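Local atomic coordinates of glucosamine kinase (Streptacidiphilus jiangxiensis, PDB entry 6HWJ), a protein that catalyses the ATP- and magnesium-dependent phosphorylation of D-glucosamine to D-glucosamine 6-phosphate and, more weakly, also acts on glucose. Residues A[27-39]-A[48-62]. Residues are numbered along the deposited sequence; the frame is centred on the assembly and turned at random.
Sequences VAVPGPLRLDALL and GVVRSADAARWTVPL
A classic beta bulge interrupts the antiparallel hairpin of strands 34-42 and 45-51: D36 and A37 both sit opposite V49. The N-H of D36 reaches V49 O at 2.8 Å, while A37 N makes a weak bond to the same oxygen. V49 N bonds back to A37 O, and R34 and R51 form a reciprocal backbone pair on the other side of the bulge. The extra residue turns the D36 side chain toward strand 48-51, where its carboxylate meets the ends of R34 and R51. With CG anti to the backbone N (chi1 -164°) and a bend at chi3, R51 grips D36 OD2 side-on in a salt bridge: NE (2.9 Å) meets the syn lone pair, NH2 (2.8 Å) comes from above the carboxylate plane. R34 NE holds D36 OD1 at 3.2 Å. R57 CD lies over one face of the R51 guanidinium, toward its rim; R57 itself is salt-bridged to E174. On the opposite sheet face L35 CD1 packs on V50 CG2, and L33, just before the strand, sets CB on V50 CG1 (3.8 Å); helix 5-11 covers this side, W5 on L35 and V9 on L33 and V50. The type I turn S52-A55 docks through A53 N to P30 O (2.9 Å), and D54 OD1 takes S52 OG and, in an Asx turn, A56 N. R34 NH1 and R51 NE, both donors, approach to 3.0 Å with guanidinium planes 70° apart; D36, bonded to both arginines, probably offsets their like charges, although both are poorly ordered.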
ATOM      1  N   VAL A  27       5.449 -25.169 -18.352  1.00 58.76           N
ATOM      2  CA  VAL A  27       4.784 -23.874 -18.222  1.00 56.79           C
ATOM      3  C   VAL A  27       5.805 -22.747 -18.324  1.00 52.43           C
ATOM      4  O   VAL A  27       5.720 -21.742 -17.606  1.00 48.25           O
ATOM      5  CB  VAL A  27       4.000 -23.782 -16.895  1.00 57.32           C
ATOM      6  CG1 VAL A  27       2.792 -24.707 -16.927  1.00 57.33           C
ATOM      7  CG2 VAL A  27       4.910 -24.111 -15.714  1.00 57.96           C
ATOM      8  N   ALA A  28       6.769 -22.900 -19.227  1.00 53.97           N
ATOM      9  CA  ALA A  28       7.847 -21.928 -19.336  1.00 53.97           C
ATOM     10  C   ALA A  28       7.337 -20.621 -19.936  1.00 52.12           C
ATOM     11  O   ALA A  28       6.340 -20.586 -20.667  1.00 50.71           O
ATOM     12  CB  ALA A  28       8.985 -22.480 -20.198  1.00 55.08           C
ATOM     13  N   VAL A  29       8.033 -19.537 -19.615  1.00 46.37           N
ATOM     14  CA  VAL A  29       7.760 -18.252 -20.258  1.00 43.20           C
ATOM     15  C   VAL A  29       7.925 -18.411 -21.762  1.00 44.50           C
ATOM     16  O   VAL A  29       8.979 -18.907 -22.221  1.00 42.88           O
ATOM     17  CB  VAL A  29       8.715 -17.167 -19.714  1.00 43.03           C
ATOM     18  CG1 VAL A  29       8.517 -15.861 -20.474  1.00 44.96           C
ATOM     19  CG2 VAL A  29       8.499 -16.972 -18.221  1.00 40.74           C
ATOM     20  N   PRO A  30       6.941 -18.021 -22.577  1.00 42.27           N
ATOM     21  CA  PRO A  30       7.058 -18.251 -24.019  1.00 41.16           C
ATOM     22  C   PRO A  30       8.018 -17.261 -24.654  1.00 38.94           C
ATOM     23  O   PRO A  30       8.006 -16.060 -24.360  1.00 36.68           O
ATOM     24  CB  PRO A  30       5.624 -18.058 -24.531  1.00 44.32           C
ATOM     25  CG  PRO A  30       5.010 -17.107 -23.559  1.00 44.87           C
ATOM     26  CD  PRO A  30       5.676 -17.353 -22.214  1.00 43.20           C
ATOM     27  N   GLY A  31       8.869 -17.788 -25.524  1.00 39.34           N
ATOM     28  CA  GLY A  31       9.845 -16.990 -26.223  1.00 38.84           C
ATOM     29  C   GLY A  31       9.489 -16.847 -27.684  1.00 41.64           C
ATOM     30  O   GLY A  31       8.498 -17.413 -28.166  1.00 43.50           O
ATOM     31  N   PRO A  32      10.304 -16.094 -28.430  1.00 42.55           N
ATOM     32  CA  PRO A  32      11.509 -15.437 -27.907  1.00 39.72           C
ATOM     33  C   PRO A  32      11.174 -14.146 -27.184  1.00 39.36           C
ATOM     34  O   PRO A  32      10.087 -13.602 -27.392  1.00 37.82           O
ATOM     35  CB  PRO A  32      12.328 -15.165 -29.168  1.00 42.29           C
ATOM     36  CG  PRO A  32      11.282 -14.912 -30.220  1.00 46.87           C
ATOM     37  CD  PRO A  32      10.094 -15.799 -29.862  1.00 45.35           C
ATOM     38  N   LEU A  33      12.090 -13.681 -26.331  1.00 32.77           N
ATOM     39  CA  LEU A  33      11.944 -12.408 -25.662  1.00 35.37           C
ATOM     40  C   LEU A  33      12.279 -11.259 -26.612  1.00 34.49           C
ATOM     41  O   LEU A  33      13.014 -11.419 -27.581  1.00 36.00           O
ATOM     42  CB  LEU A  33      12.868 -12.330 -24.446  1.00 30.72           C
ATOM     43  CG  LEU A  33      12.782 -13.419 -23.376  1.00 32.62           C
ATOM     44  CD1 LEU A  33      13.774 -13.097 -22.240  1.00 32.29           C
ATOM     45  CD2 LEU A  33      11.367 -13.527 -22.818  1.00 32.34           C
ATOM     46  N   ARG A  34      11.734 -10.088 -26.307  1.00 30.01           N
ATOM     47  CA  ARG A  34      12.041  -8.874 -27.051  1.00 37.26           C
ATOM     48  C   ARG A  34      12.317  -7.744 -26.071  1.00 31.02           C
ATOM     49  O   ARG A  34      11.538  -7.512 -25.140  1.00 33.70           O
ATOM     50  CB  ARG A  34      10.890  -8.483 -27.988  1.00 47.09           C
ATOM     51  CG  ARG A  34      11.251  -7.373 -28.969  1.00 60.69           C
ATOM     52  CD  ARG A  34      10.062  -6.975 -29.835  1.00 74.14           C
ATOM     53  NE  ARG A  34       9.029  -6.298 -29.056  1.00 85.50           N
ATOM     54  CZ  ARG A  34       7.847  -5.928 -29.538  1.00 95.62           C
ATOM     55  NH1 ARG A  34       6.974  -5.313 -28.751  1.00 98.73           N
ATOM     56  NH2 ARG A  34       7.537  -6.173 -30.804  1.00 99.22           N
ATOM     57  N   LEU A  35      13.410  -7.032 -26.288  1.00 29.29           N
ATOM     58  CA  LEU A  35      13.783  -5.910 -25.446  1.00 30.06           C
ATOM     59  C   LEU A  35      13.081  -4.652 -25.953  1.00 31.93           C
ATOM     60  O   LEU A  35      13.316  -4.216 -27.083  1.00 35.03           O
ATOM     61  CB  LEU A  35      15.296  -5.735 -25.441  1.00 28.21           C
ATOM     62  CG  LEU A  35      15.888  -4.670 -24.525  1.00 29.64           C
ATOM     63  CD1 LEU A  35      15.502  -4.941 -23.065  1.00 26.95           C
ATOM     64  CD2 LEU A  35      17.410  -4.644 -24.679  1.00 32.78           C
ATOM     65  N   ASP A  36      12.211  -4.082 -25.120  1.00 31.92           N
ATOM     66  CA  ASP A  36      11.477  -2.875 -25.487  1.00 33.59           C
ATOM     67  C   ASP A  36      12.212  -1.601 -25.092  1.00 33.58           C
ATOM     68  O   ASP A  36      12.063  -0.567 -25.759  1.00 35.23           O
ATOM     69  CB  ASP A  36      10.093  -2.875 -24.833  1.00 34.05           C
ATOM     70  CG  ASP A  36       9.094  -3.757 -25.566  1.00 43.58           C
ATOM     71  OD1 ASP A  36       9.386  -4.197 -26.700  1.00 45.19           O
ATOM     72  OD2 ASP A  36       8.013  -4.009 -25.003  1.00 46.38           O
ATOM     73  N   ALA A  37      12.985  -1.640 -24.010  1.00 33.36           N
ATOM     74  CA  ALA A  37      13.689  -0.454 -23.534  1.00 29.20           C
ATOM     75  C   ALA A  37      14.797  -0.914 -22.612  1.00 28.59           C
ATOM     76  O   ALA A  37      14.677  -1.947 -21.947  1.00 27.65           O
ATOM     77  CB  ALA A  37      12.736   0.507 -22.803  1.00 30.73           C
ATOM     78  N   LEU A  38      15.871  -0.123 -22.556  1.00 30.78           N
ATOM     79  CA  LEU A  38      17.087  -0.526 -21.850  1.00 32.73           C
ATOM     80  C   LEU A  38      17.756   0.710 -21.266  1.00 31.04           C
ATOM     81  O   LEU A  38      18.105   1.642 -22.004  1.00 29.81           O
ATOM     82  CB  LEU A  38      18.021  -1.254 -22.817  1.00 34.26           C
ATOM     83  CG  LEU A  38      19.255  -1.991 -22.277  1.00 35.41           C
ATOM     84  CD1 LEU A  38      20.283  -1.010 -21.712  1.00 33.99           C
ATOM     85  CD2 LEU A  38      18.828  -3.016 -21.240  1.00 31.77           C
ATOM     86  N   LEU A  39      17.898   0.733 -19.946  1.00 28.75           N
ATOM     87  CA  LEU A  39      18.660   1.740 -19.245  1.00 27.47           C
ATOM     88  C   LEU A  39      20.032   1.160 -18.913  1.00 29.67           C
ATOM     89  O   LEU A  39      20.142   0.240 -18.100  1.00 29.40           O
ATOM     90  CB  LEU A  39      17.950   2.183 -17.975  1.00 26.52           C
ATOM     91  CG  LEU A  39      18.763   3.178 -17.112  1.00 31.01           C
ATOM     92  CD1 LEU A  39      18.926   4.500 -17.845  1.00 33.85           C
ATOM     93  CD2 LEU A  39      18.083   3.379 -15.777  1.00 31.84           C
ATOM     94  N   GLY A  48      16.236  -3.645 -18.005  1.00 26.71           N
ATOM     95  CA  GLY A  48      15.528  -3.918 -19.230  1.00 25.46           C
ATOM     96  C   GLY A  48      14.032  -3.945 -18.966  1.00 28.87           C
ATOM     97  O   GLY A  48      13.593  -4.371 -17.897  1.00 27.34           O
ATOM     98  N   VAL A  49      13.272  -3.454 -19.933  1.00 28.63           N
ATOM     99  CA  VAL A  49      11.840  -3.686 -20.037  1.00 28.80           C
ATOM    100  C   VAL A  49      11.665  -4.700 -21.155  1.00 29.38           C
ATOM    101  O   VAL A  49      11.941  -4.403 -22.323  1.00 27.40           O
ATOM    102  CB  VAL A  49      11.076  -2.388 -20.320  1.00 30.16           C
ATOM    103  CG1 VAL A  49       9.607  -2.689 -20.540  1.00 31.83           C
ATOM    104  CG2 VAL A  49      11.274  -1.400 -19.167  1.00 28.50           C
ATOM    105  N   VAL A  50      11.269  -5.916 -20.792  1.00 28.87           N
ATOM    106  CA  VAL A  50      11.305  -7.058 -21.690  1.00 29.69           C
ATOM    107  C   VAL A  50       9.887  -7.562 -21.887  1.00 29.12           C
ATOM    108  O   VAL A  50       9.084  -7.598 -20.947  1.00 31.94           O
ATOM    109  CB  VAL A  50      12.224  -8.173 -21.162  1.00 28.52           C
ATOM    110  CG1 VAL A  50      12.290  -9.343 -22.121  1.00 31.91           C
ATOM    111  CG2 VAL A  50      13.624  -7.603 -20.906  1.00 28.68           C
ATOM    112  N   ARG A  51       9.587  -7.938 -23.116  1.00 28.68           N
ATOM    113  CA  ARG A  51       8.305  -8.537 -23.479  1.00 35.06           C
ATOM    114  C   ARG A  51       8.519 -10.005 -23.804  1.00 33.57           C
ATOM    115  O   ARG A  51       9.373 -10.347 -24.635  1.00 34.16           O
ATOM    116  CB  ARG A  51       7.702  -7.785 -24.662  1.00 43.89           C
ATOM    117  CG  ARG A  51       6.249  -8.036 -24.917  1.00 61.89           C
ATOM    118  CD  ARG A  51       5.782  -7.238 -26.138  1.00 75.98           C
ATOM    119  NE  ARG A  51       5.959  -5.796 -25.952  1.00 86.59           N
ATOM    120  CZ  ARG A  51       4.969  -4.934 -25.709  1.00 96.05           C
ATOM    121  NH1 ARG A  51       3.709  -5.351 -25.622  1.00 99.23           N
ATOM    122  NH2 ARG A  51       5.243  -3.647 -25.561  1.00 98.76           N
ATOM    123  N   SER A  52       7.765 -10.875 -23.137  1.00 31.12           N
ATOM    124  CA  SER A  52       7.723 -12.262 -23.555  1.00 32.89           C
ATOM    125  C   SER A  52       6.747 -12.416 -24.741  1.00 36.11           C
ATOM    126  O   SER A  52       5.989 -11.503 -25.086  1.00 37.56           O
ATOM    127  CB  SER A  52       7.331 -13.157 -22.378  1.00 33.04           C
ATOM    128  OG  SER A  52       6.311 -12.576 -21.587  1.00 32.77           O
ATOM    129  N   ALA A  53       6.795 -13.578 -25.383  1.00 34.96           N
ATOM    130  CA  ALA A  53       6.050 -13.785 -26.622  1.00 39.97           C
ATOM    131  C   ALA A  53       4.544 -13.734 -26.426  1.00 43.52           C
ATOM    132  O   ALA A  53       3.805 -13.642 -27.415  1.00 41.74           O
ATOM    133  CB  ALA A  53       6.448 -15.130 -27.260  1.00 41.42           C
ATOM    134  N   ASP A  54       4.070 -13.794 -25.184  1.00 45.95           N
ATOM    135  CA  ASP A  54       2.654 -13.656 -24.879  1.00 44.21           C
ATOM    136  C   ASP A  54       2.265 -12.207 -24.599  1.00 44.24           C
ATOM    137  O   ASP A  54       1.195 -11.963 -24.039  1.00 47.93           O
ATOM    138  CB  ASP A  54       2.290 -14.530 -23.677  1.00 44.65           C
ATOM    139  CG  ASP A  54       3.107 -14.178 -22.434  1.00 43.81           C
ATOM    140  OD1 ASP A  54       3.980 -13.284 -22.533  1.00 42.50           O
ATOM    141  OD2 ASP A  54       2.879 -14.791 -21.369  1.00 42.88           O
ATOM    142  N   ALA A  55       3.118 -11.251 -24.961  1.00 42.55           N
ATOM    143  CA  ALA A  55       2.912  -9.814 -24.771  1.00 41.58           C
ATOM    144  C   ALA A  55       3.037  -9.369 -23.318  1.00 36.27           C
ATOM    145  O   ALA A  55       2.902  -8.168 -23.036  1.00 37.32           O
ATOM    146  CB  ALA A  55       1.544  -9.353 -25.311  1.00 44.82           C
ATOM    147  N   ALA A  56       3.298 -10.278 -22.378  1.00 36.71           N
ATOM    148  CA  ALA A  56       3.543  -9.866 -21.004  1.00 36.64           C
ATOM    149  C   ALA A  56       4.845  -9.072 -20.911  1.00 32.41           C
ATOM    150  O   ALA A  56       5.845  -9.419 -21.540  1.00 35.42           O
ATOM    151  CB  ALA A  56       3.609 -11.075 -20.083  1.00 41.17           C
ATOM    152  N   ARG A  57       4.822  -7.996 -20.133  1.00 32.73           N
ATOM    153  CA  ARG A  57       5.962  -7.101 -19.982  1.00 33.77           C
ATOM    154  C   ARG A  57       6.572  -7.259 -18.603  1.00 31.77           C
ATOM    155  O   ARG A  57       5.869  -7.513 -17.621  1.00 32.54           O
ATOM    156  CB  ARG A  57       5.574  -5.637 -20.182  1.00 35.38           C
ATOM    157  CG  ARG A  57       5.230  -5.268 -21.594  1.00 41.12           C
ATOM    158  CD  ARG A  57       5.463  -3.769 -21.828  1.00 47.74           C
ATOM    159  NE  ARG A  57       4.740  -2.929 -20.875  1.00 48.92           N
ATOM    160  CZ  ARG A  57       4.864  -1.606 -20.801  1.00 48.51           C
ATOM    161  NH1 ARG A  57       4.171  -0.925 -19.900  1.00 48.65           N
ATOM    162  NH2 ARG A  57       5.684  -0.968 -21.619  1.00 45.59           N
ATOM    163  N   TRP A  58       7.893  -7.068 -18.532  1.00 32.31           N
ATOM    164  CA  TRP A  58       8.649  -7.357 -17.329  1.00 28.66           C
ATOM    165  C   TRP A  58       9.752  -6.327 -17.114  1.00 27.17           C
ATOM    166  O   TRP A  58      10.396  -5.894 -18.068  1.00 28.07           O
ATOM    167  CB  TRP A  58       9.318  -8.751 -17.416  1.00 32.07           C
ATOM    168  CG  TRP A  58       8.395  -9.865 -17.814  1.00 34.42           C
ATOM    169  CD1 TRP A  58       7.965 -10.172 -19.085  1.00 33.48           C
ATOM    170  CD2 TRP A  58       7.808 -10.831 -16.946  1.00 31.98           C
ATOM    171  NE1 TRP A  58       7.152 -11.275 -19.048  1.00 32.27           N
ATOM    172  CE2 TRP A  58       7.031 -11.693 -17.746  1.00 32.65           C
ATOM    173  CE3 TRP A  58       7.848 -11.043 -15.562  1.00 34.18           C
ATOM    174  CZ2 TRP A  58       6.293 -12.754 -17.209  1.00 35.05           C
ATOM    175  CZ3 TRP A  58       7.125 -12.110 -15.035  1.00 35.22           C
ATOM    176  CH2 TRP A  58       6.362 -12.942 -15.852  1.00 36.23           C
ATOM    177  N   THR A  59       9.985  -5.968 -15.861  1.00 27.78           N
ATOM    178  CA  THR A  59      11.190  -5.241 -15.466  1.00 27.94           C
ATOM    179  C   THR A  59      12.250  -6.276 -15.144  1.00 26.38           C
ATOM    180  O   THR A  59      12.022  -7.146 -14.300  1.00 26.96           O
ATOM    181  CB  THR A  59      10.960  -4.351 -14.249  1.00 29.96           C
ATOM    182  OG1 THR A  59       9.909  -3.428 -14.527  1.00 30.26           O
ATOM    183  CG2 THR A  59      12.242  -3.576 -13.872  1.00 30.65           C
ATOM    184  N   VAL A  60      13.403  -6.174 -15.796  1.00 26.64           N
ATOM    185  CA  VAL A  60      14.449  -7.166 -15.579  1.00 26.26           C
ATOM    186  C   VAL A  60      15.764  -6.470 -15.274  1.00 27.01           C
ATOM    187  O   VAL A  60      16.301  -5.780 -16.156  1.00 25.29           O
ATOM    188  CB  VAL A  60      14.607  -8.090 -16.800  1.00 26.68           C
ATOM    189  CG1 VAL A  60      15.548  -9.229 -16.430  1.00 27.14           C
ATOM    190  CG2 VAL A  60      13.249  -8.628 -17.261  1.00 27.28           C
ATOM    191  N   PRO A  61      16.322  -6.621 -14.065  1.00 25.77           N
ATOM    192  CA  PRO A  61      17.702  -6.188 -13.851  1.00 25.43           C
ATOM    193  C   PRO A  61      18.634  -7.154 -14.550  1.00 25.78           C
ATOM    194  O   PRO A  61      18.548  -8.368 -14.353  1.00 27.08           O
ATOM    195  CB  PRO A  61      17.864  -6.230 -12.320  1.00 28.77           C
ATOM    196  CG  PRO A  61      16.943  -7.337 -11.899  1.00 31.25           C
ATOM    197  CD  PRO A  61      15.766  -7.301 -12.875  1.00 26.33           C
ATOM    198  N   LEU A  62      19.515  -6.616 -15.384  1.00 25.48           N
ATOM    199  CA  LEU A  62      20.329  -7.429 -16.261  1.00 25.88           C
ATOM    200  C   LEU A  62      21.811  -7.236 -15.974  1.00 27.42           C
ATOM    201  O   LEU A  62      22.271  -6.142 -15.617  1.00 25.41           O
ATOM    202  CB  LEU A  62      20.058  -7.093 -17.736  1.00 28.03           C
ATOM    203  CG  LEU A  62      18.659  -7.453 -18.222  1.00 30.64           C
ATOM    204  CD1 LEU A  62      18.359  -6.648 -19.483  1.00 29.88           C
ATOM    205  CD2 LEU A  62      18.528  -8.945 -18.495  1.00 30.98           C
TER